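Local coordinates for PatF (Prochloron didemni, PDB 4BG2), which resembles prenyltransferases and probably takes part in the biosynthesis of patellamides, a group of cyanobactin natural products, at residues A[14-17]-A[18-22]; A[32-35]-A[36-40]; A[264-267]-A[268-272]. All blocks are in the same frame, centred on the assembly; numbering follows the deposited sequence.

Overall arrangement
Interactions 1 and 3 lie within single helices, and interaction 2 at the start of one; all pack beside the closed antiparallel barrel, about 17 to 20 Å from the chain centre to each contact centre, and each has a buried and an exposed side. Interactions 1 and 2, on consecutive helices, meet directly: Arg-20 forms a salt bridge with Glu-38, and Leu-16 and Val-19 pack on the same glutamate. Interaction 3 touches interaction 1 through Phe-269 and Thr-21, but its nearest atoms stay about 14 Å from interaction 2. Their chemistry differs: 14-22 adds side-chain hydrogen bonds, 32-40 begins with prolines and apolar groups, and 264-272 packs an isoleucine and a cysteine on the barrel.

Interaction 1: A[14-17]-A[18-22]; sequences RRLQ and FVRTH
Phe-18, Val-19, Arg-20 and Thr-21 each send their backbone N-H four residues back, to the carbonyls of Arg-14, Arg-15, Leu-16 and Gln-17, in unbroken alpha-helical fashion; the longest bond, Val-19 N to Arg-15 O, measures 3.3 Å. Gln-17 and Thr-21 add a side-chain link. With OG1 beside its own backbone N (chi1 -57°), Thr-21 donates from OG1 to Gln-17 O at 2.8 Å, coming from above the carbonyl plane, while Thr-21 N binds the same oxygen at 2.7 Å. A bend at chi2 of Gln-17 brings its NE2 to 2.6 Å from Thr-21 OG1, although that bond is far from straight (134° at the hydrogen). Two donors therefore grip one carbonyl, and the hydroxyl both gives and accepts. Leu-16 CD1 rests over one face of the Arg-20 guanidinium, 4.1 Å from NH2, while NH2 forms a salt bridge with Glu-38. The Phe-18 ring has Arg-14 O over one face, 3.3 Å from CG, and packs on Cys-275. Arg-15 turns to Asp-304 and to the carbonyls of Ile-41 and Ile-44. Arg-15, Phe-18 and Val-19 are buried and Gln-17 and Arg-20 exposed, as in an amphipathic helix, here packed against strand 48-57 of the barrel.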
# COMPACT_ATOMS: atom_id res chain seq x y z
N ARG A 14 2.61 5.00 -20.19
CA ARG A 14 1.93 3.80 -19.67
C ARG A 14 1.46 3.97 -18.21
O ARG A 14 0.36 3.57 -17.84
CB ARG A 14 2.83 2.58 -19.77
CG ARG A 14 2.84 1.96 -21.15
CD ARG A 14 3.16 0.47 -21.10
NE ARG A 14 3.89 0.03 -22.28
CZ ARG A 14 5.18 0.27 -22.52
NH1 ARG A 14 5.93 0.96 -21.67
NH2 ARG A 14 5.72 -0.19 -23.64
N ARG A 15 2.33 4.56 -17.40
CA ARG A 15 2.02 4.90 -16.01
C ARG A 15 0.70 5.63 -15.90
O ARG A 15 -0.18 5.28 -15.10
CB ARG A 15 3.08 5.86 -15.50
CG ARG A 15 3.73 5.48 -14.22
CD ARG A 15 4.87 6.47 -14.01
NE ARG A 15 6.11 5.98 -14.55
CZ ARG A 15 7.25 6.62 -14.51
NH1 ARG A 15 7.33 7.82 -13.94
NH2 ARG A 15 8.32 6.07 -15.05
N LEU A 16 0.59 6.69 -16.68
CA LEU A 16 -0.59 7.55 -16.68
C LEU A 16 -1.81 6.77 -17.16
O LEU A 16 -2.90 6.93 -16.63
CB LEU A 16 -0.35 8.76 -17.59
CG LEU A 16 -1.38 9.88 -17.53
CD1 LEU A 16 -1.70 10.26 -16.09
CD2 LEU A 16 -0.87 11.08 -18.31
N GLN A 17 -1.62 5.93 -18.16
CA GLN A 17 -2.71 5.14 -18.70
C GLN A 17 -3.27 4.16 -17.66
O GLN A 17 -4.47 4.06 -17.50
CB GLN A 17 -2.28 4.44 -19.98
CG GLN A 17 -3.45 3.71 -20.61
CD GLN A 17 -4.62 4.62 -20.96
OE1 GLN A 17 -4.44 5.75 -21.42
NE2 GLN A 17 -5.83 4.15 -20.71
N PHE A 18 -2.39 3.50 -16.90
CA PHE A 18 -2.86 2.69 -15.76
C PHE A 18 -3.77 3.48 -14.83
O PHE A 18 -4.85 3.02 -14.45
CB PHE A 18 -1.69 2.14 -14.93
CG PHE A 18 -0.76 1.25 -15.70
CD1 PHE A 18 -1.21 0.52 -16.78
CD2 PHE A 18 0.57 1.16 -15.34
CE1 PHE A 18 -0.34 -0.28 -17.50
CE2 PHE A 18 1.44 0.34 -16.04
CZ PHE A 18 0.98 -0.38 -17.12
N VAL A 19 -3.31 4.67 -14.45
CA VAL A 19 -4.05 5.49 -13.51
C VAL A 19 -5.39 5.92 -14.15
O VAL A 19 -6.44 5.84 -13.51
CB VAL A 19 -3.21 6.71 -13.07
CG1 VAL A 19 -4.07 7.73 -12.38
CG2 VAL A 19 -2.05 6.27 -12.19
N ARG A 20 -5.36 6.33 -15.40
CA ARG A 20 -6.59 6.76 -16.11
C ARG A 20 -7.58 5.59 -16.33
O ARG A 20 -8.76 5.72 -16.07
CB ARG A 20 -6.26 7.41 -17.44
CG ARG A 20 -5.54 8.75 -17.30
CD ARG A 20 -6.49 9.89 -16.94
NE ARG A 20 -5.78 11.12 -16.57
CZ ARG A 20 -5.18 11.93 -17.44
NH1 ARG A 20 -5.17 11.65 -18.75
NH2 ARG A 20 -4.56 13.02 -17.01
N THR A 21 -7.08 4.46 -16.78
CA THR A 21 -7.92 3.28 -16.98
C THR A 21 -8.63 2.85 -15.71
O THR A 21 -9.80 2.48 -15.73
CB THR A 21 -7.09 2.12 -17.53
OG1 THR A 21 -6.48 2.56 -18.75
CG2 THR A 21 -7.96 0.89 -17.80
N HIS A 22 -7.96 2.99 -14.57
CA HIS A 22 -8.58 2.69 -13.29
C HIS A 22 -9.73 3.65 -12.94
O HIS A 22 -10.81 3.22 -12.49
CB HIS A 22 -7.52 2.74 -12.20
CG HIS A 22 -8.01 2.38 -10.84
ND1 HIS A 22 -8.18 1.08 -10.44
CD2 HIS A 22 -8.36 3.15 -9.79
CE1 HIS A 22 -8.61 1.06 -9.19
NE2 HIS A 22 -8.73 2.31 -8.77

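Interaction 2: A[32-35]-A[36-40]; sequences FPLP and LFEEA
Phe-32 reaches forward from the loop to Leu-36, bringing ring atom CE2 to 3.4 Å from Leu-36 CD1. The approach is oblique, with the leucine methyl nearest CE2 and 4.0 Å from CZ. The peptide bond that follows is cis, and one ring face of Phe-32 lies against Pro-33 CB, offset toward the rim. Pro-33 holds the N-cap position of helix 34-42: its carbonyl O takes the N-H of Phe-37 at 2.9 Å and so begins the helical hydrogen bonding, while Leu-36 CB sits 3.4 Å from that same Pro-33 O. Helix 34-42 packs on strands 60-70 and 116-124 of a ten-stranded antiparallel barrel, consistent with the ABBA (PT) barrel of prenyltransferases. The carbonyl O of Leu-34 accepts from Glu-38 N at 3.0 Å, and its CD1 lies 4.4 Å from Phe-37 CD2, a loose apolar touch. With CG anti to the backbone N (chi1 -176°), Phe-37 carries its ring away from the first turn to Ile-121, Val-123, Tyr-66 and Val-68. Glu-38, extended beyond CG, passes the Leu-34 carbonyl, its CG 3.4 Å from Leu-34 O, and its carboxylate takes a salt bridge from Arg-20 at OE1 and a hydrogen bond from Gln-23 at OE2. Pro-35 lies in the first turn, where lacking an N-H costs no helical bond; Glu-39 N binds Pro-35 O at 3.2 Å.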
# COMPACT_ATOMS: atom_id res chain seq x y z
N PHE A 32 -9.53 16.65 -6.44
CA PHE A 32 -8.34 16.91 -5.67
C PHE A 32 -8.10 15.75 -4.71
O PHE A 32 -9.04 15.33 -4.03
CB PHE A 32 -8.51 18.20 -4.85
CG PHE A 32 -7.29 18.60 -4.11
CD1 PHE A 32 -7.04 18.13 -2.83
CD2 PHE A 32 -6.37 19.43 -4.71
CE1 PHE A 32 -5.87 18.48 -2.16
CE2 PHE A 32 -5.21 19.79 -4.05
CZ PHE A 32 -4.96 19.32 -2.77
N PRO A 33 -6.86 15.24 -4.62
CA PRO A 33 -5.60 15.65 -5.24
C PRO A 33 -5.17 14.82 -6.45
O PRO A 33 -3.98 14.80 -6.80
CB PRO A 33 -4.61 15.43 -4.11
CG PRO A 33 -5.12 14.15 -3.49
CD PRO A 33 -6.62 14.15 -3.66
N LEU A 34 -6.12 14.20 -7.13
CA LEU A 34 -5.78 13.30 -8.23
C LEU A 34 -5.06 13.95 -9.41
O LEU A 34 -4.04 13.42 -9.86
CB LEU A 34 -7.02 12.54 -8.68
CG LEU A 34 -6.87 11.31 -9.56
CD1 LEU A 34 -5.58 10.53 -9.29
CD2 LEU A 34 -8.09 10.41 -9.33
N PRO A 35 -5.54 15.09 -9.93
CA PRO A 35 -4.72 15.77 -10.95
C PRO A 35 -3.29 16.06 -10.53
O PRO A 35 -2.36 15.81 -11.31
CB PRO A 35 -5.49 17.07 -11.21
CG PRO A 35 -6.90 16.75 -10.88
CD PRO A 35 -6.85 15.76 -9.74
N LEU A 36 -3.09 16.58 -9.32
CA LEU A 36 -1.74 16.82 -8.78
C LEU A 36 -0.93 15.52 -8.71
O LEU A 36 0.27 15.50 -9.01
CB LEU A 36 -1.80 17.41 -7.37
CG LEU A 36 -1.99 18.92 -7.19
CD1 LEU A 36 -2.25 19.23 -5.73
CD2 LEU A 36 -0.76 19.66 -7.69
N PHE A 37 -1.56 14.43 -8.29
CA PHE A 37 -0.86 13.17 -8.18
C PHE A 37 -0.35 12.67 -9.53
O PHE A 37 0.78 12.17 -9.65
CB PHE A 37 -1.78 12.12 -7.57
CG PHE A 37 -1.10 10.83 -7.35
CD1 PHE A 37 -0.07 10.73 -6.41
CD2 PHE A 37 -1.44 9.72 -8.09
CE1 PHE A 37 0.56 9.53 -6.18
CE2 PHE A 37 -0.79 8.52 -7.88
CZ PHE A 37 0.20 8.43 -6.93
N GLU A 38 -1.17 12.86 -10.56
CA GLU A 38 -0.79 12.46 -11.91
C GLU A 38 0.47 13.21 -12.35
O GLU A 38 1.40 12.62 -12.91
CB GLU A 38 -1.96 12.71 -12.88
CG GLU A 38 -3.16 11.79 -12.66
CD GLU A 38 -4.34 12.06 -13.60
OE1 GLU A 38 -4.28 13.01 -14.41
OE2 GLU A 38 -5.34 11.31 -13.55
N GLU A 39 0.51 14.51 -12.09
CA GLU A 39 1.69 15.30 -12.40
C GLU A 39 2.89 14.79 -11.60
O GLU A 39 4.00 14.68 -12.13
CB GLU A 39 1.46 16.79 -12.13
CG GLU A 39 0.36 17.38 -12.99
CD GLU A 39 0.01 18.83 -12.68
OE1 GLU A 39 -0.21 19.18 -11.49
OE2 GLU A 39 -0.07 19.62 -13.64
N ALA A 40 2.68 14.44 -10.34
CA ALA A 40 3.81 14.00 -9.50
C ALA A 40 4.46 12.71 -10.01
O ALA A 40 5.70 12.59 -10.04
CB ALA A 40 3.39 13.86 -8.07

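Interaction 3: A[264-267]-A[268-272]; sequences DKIY and NFCQS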
# COMPACT_ATOMS: atom_id res chain seq x y z
N ASP A 264 -16.57 -9.06 -7.28
CA ASP A 264 -16.63 -9.78 -8.56
C ASP A 264 -16.37 -8.83 -9.72
O ASP A 264 -15.69 -9.19 -10.68
CB ASP A 264 -17.99 -10.45 -8.72
CG ASP A 264 -18.20 -11.59 -7.74
OD1 ASP A 264 -17.20 -12.10 -7.19
OD2 ASP A 264 -19.37 -11.99 -7.52
N LYS A 265 -16.91 -7.62 -9.65
CA LYS A 265 -16.65 -6.62 -10.69
C LYS A 265 -15.16 -6.26 -10.76
O LYS A 265 -14.58 -6.20 -11.86
CB LYS A 265 -17.47 -5.37 -10.46
CG LYS A 265 -16.99 -4.18 -11.29
CD LYS A 265 -17.96 -3.02 -11.17
CE LYS A 265 -17.46 -1.81 -11.94
NZ LYS A 265 -18.61 -0.91 -12.22
N ILE A 266 -14.54 -6.03 -9.61
CA ILE A 266 -13.11 -5.74 -9.59
C ILE A 266 -12.33 -6.92 -10.13
O ILE A 266 -11.37 -6.75 -10.89
CB ILE A 266 -12.59 -5.39 -8.17
CG1 ILE A 266 -13.28 -4.15 -7.62
CG2 ILE A 266 -11.08 -5.18 -8.18
CD1 ILE A 266 -13.31 -4.09 -6.11
N TYR A 267 -12.74 -8.13 -9.73
CA TYR A 267 -12.05 -9.33 -10.17
C TYR A 267 -12.09 -9.50 -11.68
O TYR A 267 -11.08 -9.78 -12.30
CB TYR A 267 -12.67 -10.56 -9.50
CG TYR A 267 -12.07 -11.83 -10.03
CD1 TYR A 267 -10.76 -12.17 -9.72
CD2 TYR A 267 -12.80 -12.67 -10.86
CE1 TYR A 267 -10.19 -13.34 -10.21
CE2 TYR A 267 -12.24 -13.83 -11.36
CZ TYR A 267 -10.94 -14.16 -11.03
OH TYR A 267 -10.38 -15.30 -11.51
N ASN A 268 -13.28 -9.33 -12.24
CA ASN A 268 -13.49 -9.42 -13.70
C ASN A 268 -12.69 -8.38 -14.45
O ASN A 268 -12.07 -8.67 -15.47
CB ASN A 268 -14.97 -9.20 -14.01
CG ASN A 268 -15.82 -10.38 -13.59
OD1 ASN A 268 -15.34 -11.49 -13.42
ND2 ASN A 268 -17.10 -10.12 -13.42
N PHE A 269 -12.71 -7.16 -13.92
CA PHE A 269 -11.92 -6.10 -14.54
C PHE A 269 -10.45 -6.51 -14.59
O PHE A 269 -9.80 -6.37 -15.62
CB PHE A 269 -12.10 -4.80 -13.78
CG PHE A 269 -11.09 -3.76 -14.17
CD1 PHE A 269 -11.25 -3.02 -15.34
CD2 PHE A 269 -9.96 -3.55 -13.40
CE1 PHE A 269 -10.31 -2.08 -15.71
CE2 PHE A 269 -9.02 -2.61 -13.77
CZ PHE A 269 -9.20 -1.87 -14.92
N CYS A 270 -9.94 -7.03 -13.47
CA CYS A 270 -8.53 -7.44 -13.40
C CYS A 270 -8.13 -8.51 -14.42
O CYS A 270 -7.05 -8.39 -15.03
CB CYS A 270 -8.16 -7.93 -12.01
SG CYS A 270 -7.87 -6.58 -10.87
N GLN A 271 -9.01 -9.51 -14.62
CA GLN A 271 -8.73 -10.63 -15.52
C GLN A 271 -8.72 -10.23 -16.99
O GLN A 271 -8.10 -10.91 -17.81
CB GLN A 271 -9.67 -11.87 -15.29
CG GLN A 271 -11.16 -11.74 -15.71
CD GLN A 271 -11.99 -13.03 -15.53
OE1 GLN A 271 -13.13 -13.00 -15.03
NE2 GLN A 271 -11.44 -14.16 -15.95
N SER A 272 -9.38 -9.13 -17.33
CA SER A 272 -9.36 -8.62 -18.69
C SER A 272 -8.22 -7.63 -18.94
O SER A 272 -7.96 -7.27 -20.08
CB SER A 272 -10.68 -7.93 -19.00
OG SER A 272 -10.94 -6.91 -18.06
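Asn-268 N to Asp-264 O opens a series of four backbone hydrogen bonds along this part of helix 261-272. Phe-269 N follows to Lys-265 O, Cys-270 N to Ile-266 O and Gln-271 N to Tyr-267 O, all four bonds falling between 2.9 and 3.1 Å. Their regular spacing marks ordinary alpha-helix. Beyond them the pattern weakens: Ser-272 N has weak bonds to the carbonyls of both Asn-268 and Phe-269. In addition, Ser-272 OG donates to Phe-269 O at 2.7 Å and ties its side chain to the backbone three residues earlier.

Aromatic and amide groups meet on the outer side. Tyr-267, with CG anti to the backbone N (chi1 174°), points its ring outward from the helix, and the side chains of Asn-268 and Gln-271 lie beside it. The Asn-268 side chain crosses that of Tyr-267 at about a right angle, the amide and ring planes being 53° apart. Gln-271 crosses the tyrosine more obliquely.

Apolar packing is represented by one pair on the inner side: Ile-266 CG2 and Cys-270 SG lie 4.4 Å apart, one turn from each other.

A carbonyl-ring contact stands apart from this, since the Phe-269 ring has Ile-266 O at its edge, near the ring plane.

Seen in the fold, Ile-266 and Cys-270 press on Phe-298 of strand 295-303, where Cys-270 also meets Tyr-300. Ile-266 extends to Cys-54 and Val-56 of strand 48-57, while Phe-269 meets Phe-26 edge-to-face, just past the end of helix 3-25.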